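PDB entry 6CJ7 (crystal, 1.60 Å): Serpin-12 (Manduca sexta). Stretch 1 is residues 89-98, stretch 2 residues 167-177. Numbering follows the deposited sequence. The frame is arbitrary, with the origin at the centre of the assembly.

Stretch 1 (89-98) SRNILKTANN
Stretch 2 (167-177) MVNAVYFKGLW

Residues 92-98 and 167-174 of Serpin-12 form neighbouring antiparallel strands, their axes 4.6 Å apart at closest approach and their N-to-C directions 178° apart. Ile92 pairs with Lys174, and the register runs without a bulge to Asn98 opposite Val168. Backbone angles are extended throughout, from -103/110 at Ile92 to -160/157 at Asn98. In the hydrogen-bonded pairs, CA to CA is 5.2 Å for Ile92 and Lys174. Ile92 N to Lys174 O is 2.9 Å and Lys174 N to Ile92 O 3.0 Å; Lys94 N to Tyr172 O and Tyr172 N to Lys94 O are both 2.9 Å; Ala96 N to Ala170 O is 2.9 Å and Ala170 N to Ala96 O 2.8 Å; Asn98 N to Val168 O and Val168 N to Asn98 O are both 3.0 Å. The intervening pairs draw closer, Leu93 CA to Phe173 CA being 4.6 Å, and CA-H...O contacts such as Phe173 CA to Ile92 O (3.3 Å) supplement the ladder.

Leu93, Thr95 and Asn97 share one face with Phe173, Val171 and Asn169. Leu93 (chi1 t, chi2 p) sets CB at the edge of the Phe173 ring (chi1 t, chi2 -96°), 3.9 Å from Phe173 CD2, while its CD1 reaches diagonally to Val171 CG2 at 3.6 Å. Val171 and Thr95 are both p, and Thr95 CG2 lies 3.9 Å from Val171 CG2. At the polar end of this face, the m rotamers of Asn97 (chi2 -62°) and Asn169 (chi2 87°) bring their amides together: Asn169 ND2 donates to Asn97 OD1 at 2.9 Å. Water 2 also donates to Asn97 OD1 (2.7 Å) and to Ala170 O (2.9 Å), tying this side chain to the neighbouring backbone.

On the other face, Ile92 (m, t) brings CG2 within 4.0 Å of Tyr172 CE2. Tyr172 is t with chi2 69°, and Lys94 CG approaches its ring edge, 4.4 Å from Tyr172 CD2. The m, m, t, t chain of Lys94 then leads its amine clear of the partner strand. Lys174 (t, m, t, t) hydrogen-bonds through NZ to Gly175 O at 3.0 Å. Ala96 CB and Ala170 CB meet at 4.2 Å, and Asn98 CB (chi1 -144°, between wells; chi2 -38°) lies 3.8 Å from Val168 CG2 (chi1 m).

Beyond the ladder, the CA-to-CB bond of Asn91 points sideways, but chi1 m with chi2 -44° brings OD1 to the loop, where it accepts from Leu176 N at 3.0 Å and 171°. An ideal CB on Gly175 (-108/174) would clash with Phe173 CZ at 2.7 Å. Leu176 (chi1 t, chi2 98°) places CD2 over one face of the Arg90 guanidinium, 3.5 Å from Arg90 NE; Arg90 is m, t, m. Water 1 bridges Arg90 O (2.8 Å) and Lys174 O (2.9 Å).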

ATOM      1  N   SER A  89      16.416 -10.198   6.725  1.00 27.85           N
ATOM      2  CA  SER A  89      16.075  -9.900   8.104  1.00 27.27           C
ATOM      3  C   SER A  89      14.767 -10.596   8.439  1.00 27.66           C
ATOM      4  O   SER A  89      14.144 -11.241   7.595  1.00 28.96           O
ATOM      5  CB  SER A  89      15.930  -8.392   8.325  1.00 23.09           C
ATOM      6  OG  SER A  89      14.746  -7.937   7.695  1.00 23.60           O
ATOM      7  N   ARG A  90      14.336 -10.440   9.686  1.00 25.64           N
ATOM      8  CA  ARG A  90      13.055 -11.007  10.075  1.00 30.79           C
ATOM      9  C   ARG A  90      11.867 -10.118   9.719  1.00 26.39           C
ATOM     10  O   ARG A  90      10.724 -10.488  10.033  1.00 29.47           O
ATOM     11  CB  ARG A  90      13.067 -11.302  11.576  1.00 26.99           C
ATOM     12  CG  ARG A  90      13.880 -12.564  11.940  1.00 32.57           C
ATOM     13  CD  ARG A  90      14.115 -12.715  13.418  1.00 34.72           C
ATOM     14  NE  ARG A  90      15.004 -11.685  13.943  1.00 33.40           N
ATOM     15  CZ  ARG A  90      15.432 -11.624  15.195  1.00 41.21           C
ATOM     16  NH1 ARG A  90      15.044 -12.538  16.068  1.00 45.92           N
ATOM     17  NH2 ARG A  90      16.246 -10.642  15.573  1.00 43.41           N
ATOM     18  N   ASN A  91      12.085  -8.958   9.098  1.00 22.97           N
ATOM     19  CA  ASN A  91      10.975  -8.183   8.564  1.00 21.60           C
ATOM     20  C   ASN A  91      10.450  -8.893   7.327  1.00 27.38           C
ATOM     21  O   ASN A  91      11.211  -9.163   6.393  1.00 33.47           O
ATOM     22  CB  ASN A  91      11.408  -6.759   8.209  1.00 21.14           C
ATOM     23  CG  ASN A  91      11.892  -5.975   9.412  1.00 22.26           C
ATOM     24  OD1 ASN A  91      11.270  -6.023  10.474  1.00 21.95           O
ATOM     25  ND2 ASN A  91      13.011  -5.259   9.260  1.00 21.66           N
ATOM     26  N   ILE A  92       9.160  -9.205   7.310  1.00 22.88           N
ATOM     27  CA  ILE A  92       8.569  -9.915   6.182  1.00 20.74           C
ATOM     28  C   ILE A  92       7.803  -8.915   5.326  1.00 23.58           C
ATOM     29  O   ILE A  92       6.755  -8.407   5.734  1.00 21.95           O
ATOM     30  CB  ILE A  92       7.658 -11.055   6.650  1.00 28.16           C
ATOM     31  CG1 ILE A  92       8.460 -12.074   7.458  1.00 27.79           C
ATOM     32  CG2 ILE A  92       6.979 -11.713   5.440  1.00 28.53           C
ATOM     33  CD1 ILE A  92       7.635 -13.218   7.982  1.00 40.06           C
ATOM     34  N   LEU A  93       8.314  -8.632   4.129  1.00 20.28           N
ATOM     35  CA  LEU A  93       7.588  -7.855   3.134  1.00 22.46           C
ATOM     36  C   LEU A  93       7.445  -8.734   1.903  1.00 23.20           C
ATOM     37  O   LEU A  93       8.455  -9.133   1.308  1.00 24.70           O
ATOM     38  CB  LEU A  93       8.305  -6.543   2.801  1.00 21.62           C
ATOM     39  CG  LEU A  93       7.702  -5.673   1.691  1.00 20.08           C
ATOM     40  CD1 LEU A  93       6.362  -5.092   2.135  1.00 21.55           C
ATOM     41  CD2 LEU A  93       8.661  -4.549   1.315  1.00 23.15           C
ATOM     42  N   LYS A  94       6.200  -9.057   1.541  1.00 19.81           N
ATOM     43  CA  LYS A  94       5.912  -9.938   0.419  1.00 22.19           C
ATOM     44  C   LYS A  94       5.076  -9.173  -0.590  1.00 18.80           C
ATOM     45  O   LYS A  94       4.030  -8.619  -0.242  1.00 22.18           O
ATOM     46  CB  LYS A  94       5.170 -11.203   0.862  1.00 23.22           C
ATOM     47  CG  LYS A  94       5.948 -12.126   1.773  1.00 28.50           C
ATOM     48  CD  LYS A  94       7.089 -12.785   1.027  1.00 36.56           C
ATOM     49  CE  LYS A  94       7.777 -13.836   1.877  1.00 46.81           C
ATOM     50  NZ  LYS A  94       8.830 -14.549   1.096  1.00 51.58           N
ATOM     51  N   THR A  95       5.542  -9.128  -1.836  1.00 19.52           N
ATOM     52  CA  THR A  95       4.804  -8.446  -2.885  1.00 23.48           C
ATOM     53  C   THR A  95       4.426  -9.450  -3.961  1.00 26.37           C
ATOM     54  O   THR A  95       5.147 -10.422  -4.213  1.00 28.78           O
ATOM     55  CB  THR A  95       5.600  -7.295  -3.503  1.00 25.95           C
ATOM     56  OG1 THR A  95       6.841  -7.794  -4.014  1.00 26.80           O
ATOM     57  CG2 THR A  95       5.874  -6.215  -2.466  1.00 26.29           C
ATOM     58  N   ALA A  96       3.267  -9.228  -4.573  1.00 21.40           N
ATOM     59  CA  ALA A  96       2.836 -10.024  -5.717  1.00 22.06           C
ATOM     60  C   ALA A  96       2.312  -9.072  -6.783  1.00 20.29           C
ATOM     61  O   ALA A  96       1.223  -8.503  -6.635  1.00 21.65           O
ATOM     62  CB  ALA A  96       1.770 -11.046  -5.325  1.00 23.65           C
ATOM     63  N   ASN A  97       3.089  -8.899  -7.852  1.00 20.28           N
ATOM     64  CA  ASN A  97       2.728  -8.030  -8.968  1.00 20.26           C
ATOM     65  C   ASN A  97       2.648  -8.876 -10.231  1.00 19.59           C
ATOM     66  O   ASN A  97       3.553  -9.667 -10.504  1.00 19.86           O
ATOM     67  CB  ASN A  97       3.762  -6.904  -9.152  1.00 19.33           C
ATOM     68  CG  ASN A  97       4.068  -6.169  -7.852  1.00 21.21           C
ATOM     69  OD1 ASN A  97       3.181  -5.553  -7.262  1.00 22.79           O
ATOM     70  ND2 ASN A  97       5.332  -6.219  -7.418  1.00 25.37           N
ATOM     71  N   ASN A  98       1.565  -8.726 -10.996  1.00 17.98           N
ATOM     72  CA  ASN A  98       1.493  -9.480 -12.246  1.00 20.13           C
ATOM     73  C   ASN A  98       0.483  -8.832 -13.180  1.00 18.08           C
ATOM     74  O   ASN A  98      -0.434  -8.123 -12.757  1.00 19.40           O
ATOM     75  CB  ASN A  98       1.108 -10.950 -11.995  1.00 22.11           C
ATOM     76  CG  ASN A  98       1.805 -11.928 -12.937  1.00 24.74           C
ATOM     77  OD1 ASN A  98       2.001 -11.655 -14.128  1.00 23.02           O
ATOM     78  ND2 ASN A  98       2.165 -13.097 -12.410  1.00 24.55           N
ATOM     79  N   MET A 167      -4.899  -6.971 -13.933  1.00 19.84           N
ATOM     80  CA  MET A 167      -3.716  -6.517 -13.227  1.00 16.71           C
ATOM     81  C   MET A 167      -3.887  -6.752 -11.730  1.00 18.25           C
ATOM     82  O   MET A 167      -4.932  -6.414 -11.163  1.00 18.75           O
ATOM     83  CB  MET A 167      -3.463  -5.047 -13.546  1.00 19.34           C
ATOM     84  CG  MET A 167      -3.443  -4.803 -15.073  1.00 31.85           C
ATOM     85  SD  MET A 167      -2.680  -3.250 -15.454  1.00 41.70           S
ATOM     86  CE  MET A 167      -0.954  -3.634 -15.181  1.00 35.64           C
ATOM     87  N   VAL A 168      -2.875  -7.352 -11.101  1.00 17.23           N
ATOM     88  CA  VAL A 168      -2.888  -7.604  -9.659  1.00 18.35           C
ATOM     89  C   VAL A 168      -1.624  -7.044  -9.027  1.00 17.98           C
ATOM     90  O   VAL A 168      -0.511  -7.218  -9.539  1.00 18.40           O
ATOM     91  CB  VAL A 168      -3.048  -9.105  -9.306  1.00 20.54           C
ATOM     92  CG1 VAL A 168      -4.323  -9.655  -9.854  1.00 21.26           C
ATOM     93  CG2 VAL A 168      -1.865  -9.923  -9.779  1.00 28.67           C
ATOM     94  N   ASN A 169      -1.793  -6.348  -7.908  1.00 18.12           N
ATOM     95  CA  ASN A 169      -0.662  -5.844  -7.136  1.00 15.63           C
ATOM     96  C   ASN A 169      -1.046  -5.987  -5.677  1.00 18.77           C
ATOM     97  O   ASN A 169      -1.982  -5.322  -5.217  1.00 21.09           O
ATOM     98  CB  ASN A 169      -0.339  -4.395  -7.484  1.00 18.63           C
ATOM     99  CG  ASN A 169       0.091  -4.240  -8.927  1.00 19.04           C
ATOM    100  OD1 ASN A 169      -0.744  -4.076  -9.836  1.00 21.30           O
ATOM    101  ND2 ASN A 169       1.406  -4.320  -9.156  1.00 21.90           N
ATOM    102  N   ALA A 170      -0.375  -6.892  -4.990  1.00 18.38           N
ATOM    103  CA  ALA A 170      -0.716  -7.230  -3.611  1.00 17.73           C
ATOM    104  C   ALA A 170       0.517  -7.068  -2.740  1.00 21.21           C
ATOM    105  O   ALA A 170       1.651  -7.221  -3.205  1.00 20.93           O
ATOM    106  CB  ALA A 170      -1.248  -8.657  -3.537  1.00 21.38           C
ATOM    107  N   VAL A 171       0.302  -6.745  -1.466  1.00 19.07           N
ATOM    108  CA  VAL A 171       1.443  -6.590  -0.558  1.00 18.23           C
ATOM    109  C   VAL A 171       1.031  -7.000   0.849  1.00 18.57           C
ATOM    110  O   VAL A 171      -0.082  -6.707   1.303  1.00 18.52           O
ATOM    111  CB  VAL A 171       2.005  -5.152  -0.596  1.00 21.98           C
ATOM    112  CG1 VAL A 171       0.993  -4.154  -0.094  1.00 25.49           C
ATOM    113  CG2 VAL A 171       3.298  -5.073   0.218  1.00 22.97           C
ATOM    114  N   TYR A 172       1.938  -7.710   1.522  1.00 17.78           N
ATOM    115  CA  TYR A 172       1.771  -8.139   2.914  1.00 16.23           C
ATOM    116  C   TYR A 172       2.999  -7.713   3.699  1.00 18.97           C
ATOM    117  O   TYR A 172       4.128  -7.939   3.249  1.00 19.14           O
ATOM    118  CB  TYR A 172       1.605  -9.659   3.003  1.00 18.80           C
ATOM    119  CG  TYR A 172       1.795 -10.236   4.387  1.00 23.46           C
ATOM    120  CD1 TYR A 172       0.878  -9.981   5.392  1.00 25.01           C
ATOM    121  CD2 TYR A 172       2.860 -11.075   4.673  1.00 25.12           C
ATOM    122  CE1 TYR A 172       1.034 -10.524   6.666  1.00 27.64           C
ATOM    123  CE2 TYR A 172       3.029 -11.623   5.948  1.00 27.91           C
ATOM    124  CZ  TYR A 172       2.106 -11.344   6.929  1.00 25.90           C
ATOM    125  OH  TYR A 172       2.251 -11.889   8.189  1.00 28.94           O
ATOM    126  N   PHE A 173       2.793  -7.117   4.872  1.00 18.10           N
ATOM    127  CA  PHE A 173       3.918  -6.793   5.742  1.00 17.08           C
ATOM    128  C   PHE A 173       3.648  -7.237   7.166  1.00 17.38           C
ATOM    129  O   PHE A 173       2.587  -6.944   7.721  1.00 18.81           O
ATOM    130  CB  PHE A 173       4.241  -5.290   5.755  1.00 16.64           C
ATOM    131  CG  PHE A 173       5.461  -4.947   6.578  1.00 15.81           C
ATOM    132  CD1 PHE A 173       5.342  -4.528   7.899  1.00 18.17           C
ATOM    133  CD2 PHE A 173       6.727  -5.061   6.034  1.00 18.17           C
ATOM    134  CE1 PHE A 173       6.454  -4.225   8.663  1.00 18.61           C
ATOM    135  CE2 PHE A 173       7.850  -4.759   6.787  1.00 18.29           C
ATOM    136  CZ  PHE A 173       7.722  -4.334   8.107  1.00 19.55           C
ATOM    137  N   LYS A 174       4.622  -7.924   7.760  1.00 17.89           N
ATOM    138  CA  LYS A 174       4.665  -8.150   9.200  1.00 17.81           C
ATOM    139  C   LYS A 174       6.126  -8.048   9.599  1.00 21.95           C
ATOM    140  O   LYS A 174       6.941  -8.858   9.150  1.00 24.93           O
ATOM    141  CB  LYS A 174       4.089  -9.516   9.580  1.00 20.42           C
ATOM    142  CG  LYS A 174       3.689  -9.644  11.073  1.00 25.99           C
ATOM    143  CD  LYS A 174       4.866  -9.873  11.974  1.00 39.83           C
ATOM    144  CE  LYS A 174       4.453  -9.777  13.437  1.00 41.37           C
ATOM    145  NZ  LYS A 174       5.654  -9.718  14.301  1.00 37.13           N
ATOM    146  N   GLY A 175       6.464  -7.056  10.423  1.00 19.74           N
ATOM    147  CA  GLY A 175       7.841  -6.788  10.768  1.00 20.46           C
ATOM    148  C   GLY A 175       8.148  -7.177  12.204  1.00 20.40           C
ATOM    149  O   GLY A 175       7.282  -7.577  12.978  1.00 23.89           O
ATOM    150  N   LEU A 176       9.428  -7.062  12.535  1.00 19.56           N
ATOM    151  CA  LEU A 176       9.928  -7.286  13.883  1.00 21.02           C
ATOM    152  C   LEU A 176      10.451  -5.955  14.405  1.00 20.80           C
ATOM    153  O   LEU A 176      11.301  -5.330  13.766  1.00 23.05           O
ATOM    154  CB  LEU A 176      11.040  -8.339  13.870  1.00 26.62           C
ATOM    155  CG  LEU A 176      11.514  -8.916  15.199  1.00 36.57           C
ATOM    156  CD1 LEU A 176      10.833 -10.242  15.445  1.00 43.66           C
ATOM    157  CD2 LEU A 176      13.022  -9.083  15.179  1.00 39.23           C
ATOM    158  N   TRP A 177       9.944  -5.509  15.549  1.00 21.09           N
ATOM    159  CA  TRP A 177      10.428  -4.258  16.103  1.00 21.64           C
ATOM    160  C   TRP A 177      11.912  -4.358  16.440  1.00 24.19           C
ATOM    161  O   TRP A 177      12.428  -5.422  16.804  1.00 27.06           O
ATOM    162  CB  TRP A 177       9.654  -3.878  17.365  1.00 23.04           C
ATOM    163  CG  TRP A 177       8.184  -3.729  17.172  1.00 22.36           C
ATOM    164  CD1 TRP A 177       7.210  -4.501  17.748  1.00 23.09           C
ATOM    165  CD2 TRP A 177       7.498  -2.739  16.386  1.00 23.04           C
ATOM    166  NE1 TRP A 177       5.972  -4.067  17.357  1.00 22.90           N
ATOM    167  CE2 TRP A 177       6.116  -2.981  16.532  1.00 22.55           C
ATOM    168  CE3 TRP A 177       7.920  -1.678  15.566  1.00 22.06           C
ATOM    169  CZ2 TRP A 177       5.143  -2.207  15.887  1.00 23.01           C
ATOM    170  CZ3 TRP A 177       6.955  -0.907  14.928  1.00 20.01           C
ATOM    171  CH2 TRP A 177       5.577  -1.173  15.101  1.00 21.47           C
TER
HETATM  172  O   HOH W   1       8.176 -10.709  11.056  1.00 30.83           O
HETATM  173  O   HOH W   2       2.584  -4.988  -4.713  1.00 22.37           O
HETATM  174  O   HOH W   3      -0.124  -5.228 -12.295  1.00 21.78           O